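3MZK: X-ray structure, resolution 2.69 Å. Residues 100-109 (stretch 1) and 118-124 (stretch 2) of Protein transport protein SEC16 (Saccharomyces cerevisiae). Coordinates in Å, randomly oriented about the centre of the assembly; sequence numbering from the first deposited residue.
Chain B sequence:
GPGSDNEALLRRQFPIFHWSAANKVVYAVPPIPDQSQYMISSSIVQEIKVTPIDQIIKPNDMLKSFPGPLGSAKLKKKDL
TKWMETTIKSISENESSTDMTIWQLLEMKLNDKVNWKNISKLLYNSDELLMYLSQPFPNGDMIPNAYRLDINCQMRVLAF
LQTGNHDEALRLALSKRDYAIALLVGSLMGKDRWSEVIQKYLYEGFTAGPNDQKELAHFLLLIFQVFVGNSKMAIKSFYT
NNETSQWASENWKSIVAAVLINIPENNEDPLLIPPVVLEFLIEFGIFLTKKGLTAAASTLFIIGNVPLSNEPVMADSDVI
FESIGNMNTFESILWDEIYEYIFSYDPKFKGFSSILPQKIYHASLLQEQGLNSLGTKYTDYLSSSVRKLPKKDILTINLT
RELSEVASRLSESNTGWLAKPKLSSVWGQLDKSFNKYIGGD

Stretch 1 100-109: MTIWQLLEMK
Stretch 2 118-124: NISKLLY

The two stretches pack as a pair of nearly antiparallel helices, 101-109 and 118-123, whose N-to-C directions differ by 169° and whose axes approach to 10.5 Å. Met 100 occupies the N-cap position of the first helix, with phi/psi of -104/9, and Thr 101 to Lys 109 follow in helical conformation, with phi from -48 to -71° and psi from -24 to -60°. In the second, Asn 118 to Leu 123 keep phi between -59 and -67° and psi between -28 and -48°, before Tyr 124 leaves the helix at -149/119. The register is set by two pairs: the CA atoms of Thr 101 and Leu 123 lie 6.8 Å apart, and those of Leu 105 and Ile 119 7.1 Å. Each step of four residues up one helix thus meets a step of four down the other.

Backbone hydrogen bonds stay within each helix. In the first, they run from Gln 104 N to Met 100 O (2.9 Å) and from Leu 105 N to Thr 101 O (2.8 Å), and the i to i-4 pattern continues through Lys 109 N to Leu 105 O (3.1 Å). In the second, Leu 122 N donates to Asn 118 O at 3.0 Å and Leu 123 N to Ile 119 O at 3.2 Å; a weak bond also joins Leu 122 N to Ile 119 O at 3.2 Å. No hydrogen bond crosses between the stretches, so their direct contact, which buries 379 Å² in all, rests on packing.

The central feature is a knob into hole. Leu 122, rotamer t,p, points toward the first helix and sits among Thr 101, Gln 104, Leu 105 and Met 108, a set spaced to surround one side chain. Its CD2 lies 3.9 Å from Thr 101 O and 3.7 Å from Leu 105 N, so the methyl reaches down to the helix backbone. The same CD2 is 4.2 Å from Leu 105 CB and 4.2 Å from Met 108 SD. On the Gln 104 side, Leu 122 CD1 comes within 3.1 Å of Gln 104 OE1, a close polar-to-methyl approach; Gln 104 has chi1 and chi2 in m and t, with chi3 at -33°.

Apolar contacts extend this packing toward the start of stretch 2. Met 108 (m,t,p) points toward the other helix, and its CE reaches Ile 119 CG1 at 3.6 Å and Asn 118 CB at 3.4 Å. Asn 118 (chi1 m, chi2 131°) thus contributes aliphatic surface here, while its OD1 is hydrogen-bonded elsewhere in the structure. Leu 105 (t,p) starts sideways but its end comes nearer, placing CD1 4.3 Å from CG1 of Ile 119 (m,t).

At the other end, Thr 101 (m) brings CG2 to 3.9 Å from CD2 of Leu 123 (m,t). This methyl contact lies at the first register pair, while Ile 102 (m,t) points away from the second helix.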

# COMPACT_ATOMS: atom_id res chain seq x y z
N MET B 100 -7.70 21.85 31.57
CA MET B 100 -8.93 21.22 31.10
C MET B 100 -8.76 20.51 29.76
O MET B 100 -9.75 20.08 29.16
CB MET B 100 -10.04 22.26 31.01
CG MET B 100 -10.21 23.10 32.26
SD MET B 100 -10.87 22.16 33.64
CE MET B 100 -12.44 21.62 32.96
N THR B 101 -7.52 20.40 29.28
CA THR B 101 -7.24 19.74 28.02
C THR B 101 -7.95 18.39 27.88
O THR B 101 -8.74 18.18 26.96
CB THR B 101 -5.73 19.54 27.81
OG1 THR B 101 -5.06 20.81 27.80
CG2 THR B 101 -5.45 18.80 26.50
N ILE B 102 -7.65 17.47 28.80
CA ILE B 102 -8.22 16.12 28.75
C ILE B 102 -9.75 16.13 28.84
O ILE B 102 -10.42 15.40 28.11
CB ILE B 102 -7.66 15.24 29.89
CG1 ILE B 102 -6.17 14.97 29.66
CG2 ILE B 102 -8.43 13.93 29.99
CD1 ILE B 102 -5.48 14.36 30.85
N TRP B 103 -10.28 16.94 29.74
CA TRP B 103 -11.72 17.12 29.84
C TRP B 103 -12.31 17.43 28.47
O TRP B 103 -13.19 16.73 27.97
CB TRP B 103 -12.05 18.26 30.80
CG TRP B 103 -12.08 17.87 32.25
CD1 TRP B 103 -11.25 18.33 33.24
CD2 TRP B 103 -12.98 16.95 32.86
NE1 TRP B 103 -11.59 17.74 34.43
CE2 TRP B 103 -12.65 16.90 34.23
CE3 TRP B 103 -14.04 16.17 32.39
CZ2 TRP B 103 -13.34 16.09 35.13
CZ3 TRP B 103 -14.72 15.37 33.29
CH2 TRP B 103 -14.37 15.34 34.65
N GLN B 104 -11.80 18.50 27.86
CA GLN B 104 -12.35 19.01 26.61
C GLN B 104 -12.06 18.09 25.43
O GLN B 104 -12.86 18.02 24.48
CB GLN B 104 -11.81 20.42 26.35
CG GLN B 104 -12.35 21.45 27.33
CD GLN B 104 -11.56 22.74 27.32
OE1 GLN B 104 -10.34 22.74 27.12
NE2 GLN B 104 -12.25 23.85 27.56
N LEU B 105 -10.93 17.40 25.48
CA LEU B 105 -10.58 16.45 24.43
C LEU B 105 -11.59 15.31 24.38
O LEU B 105 -12.11 14.97 23.32
CB LEU B 105 -9.18 15.91 24.65
CG LEU B 105 -8.75 14.80 23.69
CD1 LEU B 105 -8.86 15.28 22.26
CD2 LEU B 105 -7.33 14.34 24.00
N LEU B 106 -11.87 14.73 25.55
CA LEU B 106 -12.84 13.66 25.66
C LEU B 106 -14.24 14.12 25.25
O LEU B 106 -15.01 13.35 24.67
CB LEU B 106 -12.85 13.08 27.07
CG LEU B 106 -11.67 12.17 27.41
CD1 LEU B 106 -11.65 11.83 28.89
CD2 LEU B 106 -11.72 10.90 26.57
N GLU B 107 -14.57 15.37 25.56
CA GLU B 107 -15.86 15.92 25.17
C GLU B 107 -16.00 15.97 23.65
O GLU B 107 -17.02 15.55 23.11
CB GLU B 107 -16.06 17.32 25.76
CG GLU B 107 -17.47 17.84 25.63
CD GLU B 107 -17.61 19.28 26.09
OE1 GLU B 107 -16.61 20.02 26.04
OE2 GLU B 107 -18.73 19.66 26.50
N MET B 108 -14.98 16.47 22.97
CA MET B 108 -14.97 16.48 21.50
C MET B 108 -15.22 15.10 20.93
O MET B 108 -16.14 14.90 20.13
CB MET B 108 -13.64 17.00 20.96
CG MET B 108 -13.36 18.46 21.20
SD MET B 108 -11.83 18.94 20.37
CE MET B 108 -12.17 18.35 18.72
N LYS B 109 -14.39 14.14 21.33
CA LYS B 109 -14.45 12.80 20.77
C LYS B 109 -15.80 12.17 21.06
O LYS B 109 -16.26 11.28 20.34
CB LYS B 109 -13.32 11.95 21.33
CG LYS B 109 -11.93 12.52 21.05
CD LYS B 109 -10.83 11.66 21.67
CE LYS B 109 -10.28 10.63 20.70
NZ LYS B 109 -11.29 9.62 20.29
N ASN B 118 -9.69 21.39 15.21
CA ASN B 118 -10.25 21.66 16.53
C ASN B 118 -9.37 21.14 17.66
O ASN B 118 -9.13 21.85 18.64
CB ASN B 118 -11.65 21.04 16.64
CG ASN B 118 -12.51 21.35 15.43
OD1 ASN B 118 -13.13 20.46 14.85
ND2 ASN B 118 -12.54 22.62 15.04
N ILE B 119 -8.88 19.91 17.51
CA ILE B 119 -8.00 19.34 18.52
C ILE B 119 -6.70 20.14 18.61
O ILE B 119 -6.19 20.38 19.70
CB ILE B 119 -7.66 17.86 18.21
CG1 ILE B 119 -8.91 16.99 18.29
CG2 ILE B 119 -6.61 17.35 19.17
CD1 ILE B 119 -8.68 15.57 17.86
N SER B 120 -6.18 20.54 17.46
CA SER B 120 -4.97 21.34 17.41
C SER B 120 -5.14 22.65 18.19
O SER B 120 -4.29 23.01 19.00
CB SER B 120 -4.57 21.64 15.97
OG SER B 120 -3.43 22.49 15.91
N LYS B 121 -6.24 23.34 17.94
CA LYS B 121 -6.50 24.63 18.57
C LYS B 121 -6.73 24.49 20.07
O LYS B 121 -6.48 25.42 20.83
CB LYS B 121 -7.71 25.33 17.92
N LEU B 122 -7.23 23.33 20.48
CA LEU B 122 -7.44 23.05 21.89
C LEU B 122 -6.11 22.97 22.63
O LEU B 122 -5.94 23.57 23.68
CB LEU B 122 -8.23 21.76 22.07
CG LEU B 122 -8.42 21.27 23.50
CD1 LEU B 122 -9.14 22.32 24.33
CD2 LEU B 122 -9.20 19.97 23.50
N LEU B 123 -5.15 22.23 22.06
CA LEU B 123 -3.82 22.13 22.64
C LEU B 123 -3.14 23.49 22.70
O LEU B 123 -2.52 23.84 23.71
CB LEU B 123 -2.94 21.18 21.82
CG LEU B 123 -3.29 19.70 21.85
CD1 LEU B 123 -2.38 18.91 20.94
CD2 LEU B 123 -3.21 19.16 23.27
N TYR B 124 -3.25 24.25 21.63
CA TYR B 124 -2.49 25.49 21.50
C TYR B 124 -3.24 26.52 20.68
O TYR B 124 -3.55 26.29 19.51
CB TYR B 124 -1.14 25.19 20.85
CG TYR B 124 -0.19 26.35 20.77
CD1 TYR B 124 0.52 26.77 21.89
CD2 TYR B 124 0.02 27.02 19.57
CE1 TYR B 124 1.41 27.83 21.82
CE2 TYR B 124 0.90 28.08 19.49
CZ TYR B 124 1.59 28.49 20.61
OH TYR B 124 2.47 29.54 20.52